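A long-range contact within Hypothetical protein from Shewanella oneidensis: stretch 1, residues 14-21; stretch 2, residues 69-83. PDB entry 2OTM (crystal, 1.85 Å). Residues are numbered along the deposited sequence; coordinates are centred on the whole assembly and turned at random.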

# COMPACT_ATOMS: atom_id res chain seq x y z
N GLY B 14 15.06 19.73 19.34
CA GLY B 14 16.45 19.29 19.32
C GLY B 14 16.75 18.27 18.24
O GLY B 14 17.64 17.44 18.39
N LEU B 15 16.01 18.32 17.13
CA LEU B 15 16.16 17.37 16.05
C LEU B 15 16.85 18.02 14.86
O LEU B 15 16.42 19.08 14.38
CB LEU B 15 14.81 16.83 15.61
CG LEU B 15 14.05 16.05 16.67
CD1 LEU B 15 12.61 15.83 16.23
CD2 LEU B 15 14.76 14.72 16.97
N GLU B 16 17.89 17.38 14.38
CA GLU B 16 18.58 17.82 13.18
C GLU B 16 18.14 16.88 12.08
O GLU B 16 18.09 15.67 12.30
CB GLU B 16 20.10 17.74 13.40
CG GLU B 16 20.91 18.67 12.52
N LEU B 17 17.84 17.42 10.90
CA LEU B 17 17.45 16.57 9.78
C LEU B 17 18.66 15.83 9.23
O LEU B 17 19.69 16.42 8.95
CB LEU B 17 16.77 17.37 8.67
CG LEU B 17 15.34 17.84 8.98
CD1 LEU B 17 14.85 18.78 7.88
CD2 LEU B 17 14.37 16.68 9.15
N PRO B 18 18.54 14.51 9.04
CA PRO B 18 19.68 13.82 8.47
C PRO B 18 19.85 14.13 7.00
O PRO B 18 18.94 14.67 6.38
CB PRO B 18 19.33 12.34 8.65
CG PRO B 18 17.89 12.30 8.69
CD PRO B 18 17.42 13.59 9.30
N GLU B 19 21.00 13.75 6.47
CA GLU B 19 21.22 13.75 5.04
C GLU B 19 20.32 12.70 4.42
O GLU B 19 20.11 11.64 5.01
CB GLU B 19 22.69 13.44 4.72
CG GLU B 19 23.67 14.43 5.35
N VAL B 20 19.77 13.00 3.26
CA VAL B 20 18.83 12.12 2.59
C VAL B 20 19.56 10.91 2.00
O VAL B 20 20.54 11.06 1.27
CB VAL B 20 18.06 12.85 1.48
CG1 VAL B 20 17.06 11.92 0.80
CG2 VAL B 20 17.38 14.08 2.06
N ALA B 21 19.10 9.71 2.33
CA ALA B 21 19.74 8.50 1.84
C ALA B 21 19.47 8.30 0.34
O ALA B 21 18.48 8.79 -0.21
CB ALA B 21 19.26 7.29 2.61
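Stretch 2 (69-83) CRLATLNAIAQLKQA

Stretch 2 is a regular helix that packs one apolar flank against an extended, irregular segment, in a contact made by side-chain packing and water bridges, with no direct hydrogen bond across it among the atoms modelled. From 69 to 83 the helix is unbroken, each backbone N from Thr73 onward bonding to the O four residues earlier, and it runs on beyond both ends of the stretch. Stretch 1 leaves a preceding helix at Gly14, whose positive phi, favourable for glycine, belongs to a Schellman motif; Leu15 to Ala21 then follow an open path without regular structure. Stretch 1 crosses the helix steeply, and its nearest helix residues go from Ala78 back to Asn75 and then on to Gln79: Leu17 lies nearest Ala78 (CA to CA 5.5 Å), Pro18 nearest Asn75 and Val20 nearest Gln79, while Leu15 reaches back to Arg70 and Leu74.

Leu74 and Ala78, one turn apart, both point toward stretch 1 and form the centre of the contact. The branched side chain of Leu74 meets several neighbours: its CD1 lies 4.2 Å from Leu15 CB and 3.7 Å from Leu17 CD2, and its CG is 3.9 Å from Pro18 CD. At Ala78 a single methyl allows the backbone to come close, so that Ala78 CB is 3.3 Å from Pro18 O and 4.1 Å from Leu17 CB. Leu17 starts sideways, but its end turns in, placing CD2 3.9 Å from Ile77 CG2 and CD1 3.7 Å from Lys81 CD. Here the aliphatic part of the lysine supplies the apolar surface, while its end leads away.

Longer polar side chains border this patch. Arg70 extends until its NH2 is 3.6 Å from Leu15 CD1, a van der Waals contact oblique to the guanidinium. Val20 points toward the helix, with CG2 4.2 Å from Ala78 CB and CG1 in a tight 2.9 Å approach to Gln79 OE1. Glu16 and Glu19 point away, as suits acidic residues at an exposed surface.

Water links the polar groups that do not meet directly. Asn75 is held by its own helix, ND2 donating to Leu71 O at 3.0 Å, which leaves OD1 to accept from two waters. One of these also donates to Glu19 O, and the other accepts from Ala21 N. A third water donates to both Gln79 OE1 and Ala21 O, so the amide side chains of the helix are tied to the backbone of the irregular segment.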

# COMPACT_ATOMS: atom_id res chain seq x y z
N CYS B 69 10.59 4.19 14.36
CA CYS B 69 9.64 4.81 13.44
C CYS B 69 9.73 6.31 13.46
O CYS B 69 9.50 6.98 12.43
CB CYS B 69 8.24 4.37 13.75
SG CYS B 69 7.96 2.60 13.40
N ARG B 70 10.06 6.85 14.63
CA ARG B 70 10.33 8.29 14.76
C ARG B 70 11.54 8.67 13.90
O ARG B 70 11.50 9.67 13.17
CB ARG B 70 10.52 8.65 16.23
CG ARG B 70 10.77 10.13 16.53
CD ARG B 70 10.90 10.35 18.05
NE ARG B 70 11.33 11.73 18.39
CZ ARG B 70 10.51 12.77 18.61
NH1 ARG B 70 9.20 12.65 18.53
NH2 ARG B 70 11.02 13.95 18.91
N LEU B 71 12.62 7.91 13.98
CA LEU B 71 13.84 8.22 13.23
C LEU B 71 13.62 8.06 11.72
O LEU B 71 14.08 8.89 10.93
CB LEU B 71 15.00 7.36 13.71
CG LEU B 71 16.38 7.63 13.14
CD1 LEU B 71 16.80 9.11 13.25
CD2 LEU B 71 17.38 6.65 13.78
N ALA B 72 12.93 7.00 11.30
CA ALA B 72 12.58 6.83 9.87
C ALA B 72 11.74 8.01 9.36
O ALA B 72 11.91 8.47 8.22
CB ALA B 72 11.82 5.50 9.68
N THR B 73 10.86 8.50 10.22
CA THR B 73 9.99 9.63 9.85
C THR B 73 10.81 10.93 9.78
O THR B 73 10.59 11.76 8.92
CB THR B 73 8.81 9.76 10.80
OG1 THR B 73 8.04 8.54 10.76
CG2 THR B 73 7.93 10.92 10.38
N LEU B 74 11.78 11.08 10.67
CA LEU B 74 12.69 12.22 10.57
C LEU B 74 13.42 12.19 9.24
O LEU B 74 13.59 13.23 8.61
CB LEU B 74 13.70 12.21 11.73
CG LEU B 74 14.55 13.45 11.90
CD1 LEU B 74 13.67 14.68 12.24
CD2 LEU B 74 15.60 13.19 12.98
N ASN B 75 13.86 11.00 8.82
CA ASN B 75 14.45 10.82 7.49
C ASN B 75 13.47 11.18 6.38
O ASN B 75 13.82 11.90 5.45
CB ASN B 75 14.96 9.37 7.30
CG ASN B 75 16.36 9.16 7.85
OD1 ASN B 75 17.34 9.28 7.11
ND2 ASN B 75 16.46 8.91 9.16
N ALA B 76 12.23 10.72 6.49
CA ALA B 76 11.18 11.07 5.53
C ALA B 76 10.94 12.58 5.44
O ALA B 76 10.69 13.11 4.36
CB ALA B 76 9.86 10.33 5.87
N ILE B 77 10.98 13.26 6.57
CA ILE B 77 10.82 14.74 6.60
C ILE B 77 12.00 15.41 5.91
O ILE B 77 11.83 16.38 5.18
CB ILE B 77 10.65 15.25 8.05
CG1 ILE B 77 9.32 14.70 8.62
CG2 ILE B 77 10.65 16.78 8.11
CD1 ILE B 77 9.10 14.91 10.15
N ALA B 78 13.20 14.87 6.10
CA ALA B 78 14.37 15.36 5.38
C ALA B 78 14.13 15.23 3.87
O ALA B 78 14.47 16.14 3.09
CB ALA B 78 15.66 14.64 5.84
N GLN B 79 13.52 14.14 3.45
CA GLN B 79 13.26 13.92 2.04
C GLN B 79 12.28 14.97 1.52
O GLN B 79 12.45 15.50 0.43
CB GLN B 79 12.66 12.51 1.85
CG GLN B 79 12.41 12.13 0.40
CD GLN B 79 13.70 12.01 -0.33
OE1 GLN B 79 14.42 11.03 -0.16
NE2 GLN B 79 14.04 13.03 -1.13
N LEU B 80 11.25 15.25 2.32
CA LEU B 80 10.23 16.23 1.93
C LEU B 80 10.86 17.61 1.84
O LEU B 80 10.54 18.38 0.92
CB LEU B 80 9.08 16.25 2.94
CG LEU B 80 8.21 14.98 3.02
CD1 LEU B 80 7.17 15.18 4.09
CD2 LEU B 80 7.58 14.64 1.66
N LYS B 81 11.74 17.93 2.78
CA LYS B 81 12.39 19.24 2.76
C LYS B 81 13.26 19.43 1.53
O LYS B 81 13.35 20.54 0.97
CB LYS B 81 13.26 19.45 4.00
CG LYS B 81 13.95 20.84 3.99
CD LYS B 81 14.10 21.43 5.36
CE LYS B 81 14.91 22.74 5.33
NZ LYS B 81 14.12 23.96 4.96
N GLN B 82 13.92 18.35 1.11
CA GLN B 82 14.71 18.39 -0.11
C GLN B 82 13.83 18.64 -1.32
O GLN B 82 14.20 19.41 -2.20
CB GLN B 82 15.49 17.10 -0.28
CG GLN B 82 16.58 17.18 -1.32
CD GLN B 82 17.08 15.80 -1.70
OE1 GLN B 82 18.24 15.46 -1.46
NE2 GLN B 82 16.19 14.96 -2.25
N ALA B 83 12.67 18.01 -1.36
CA ALA B 83 11.75 18.18 -2.45
C ALA B 83 11.12 19.59 -2.49
O ALA B 83 10.99 20.14 -3.57
CB ALA B 83 10.66 17.15 -2.35
O HOH W 1 20.11 9.49 6.40
O HOH W 2 17.23 9.08 4.47
O HOH W 3 15.76 8.78 0.15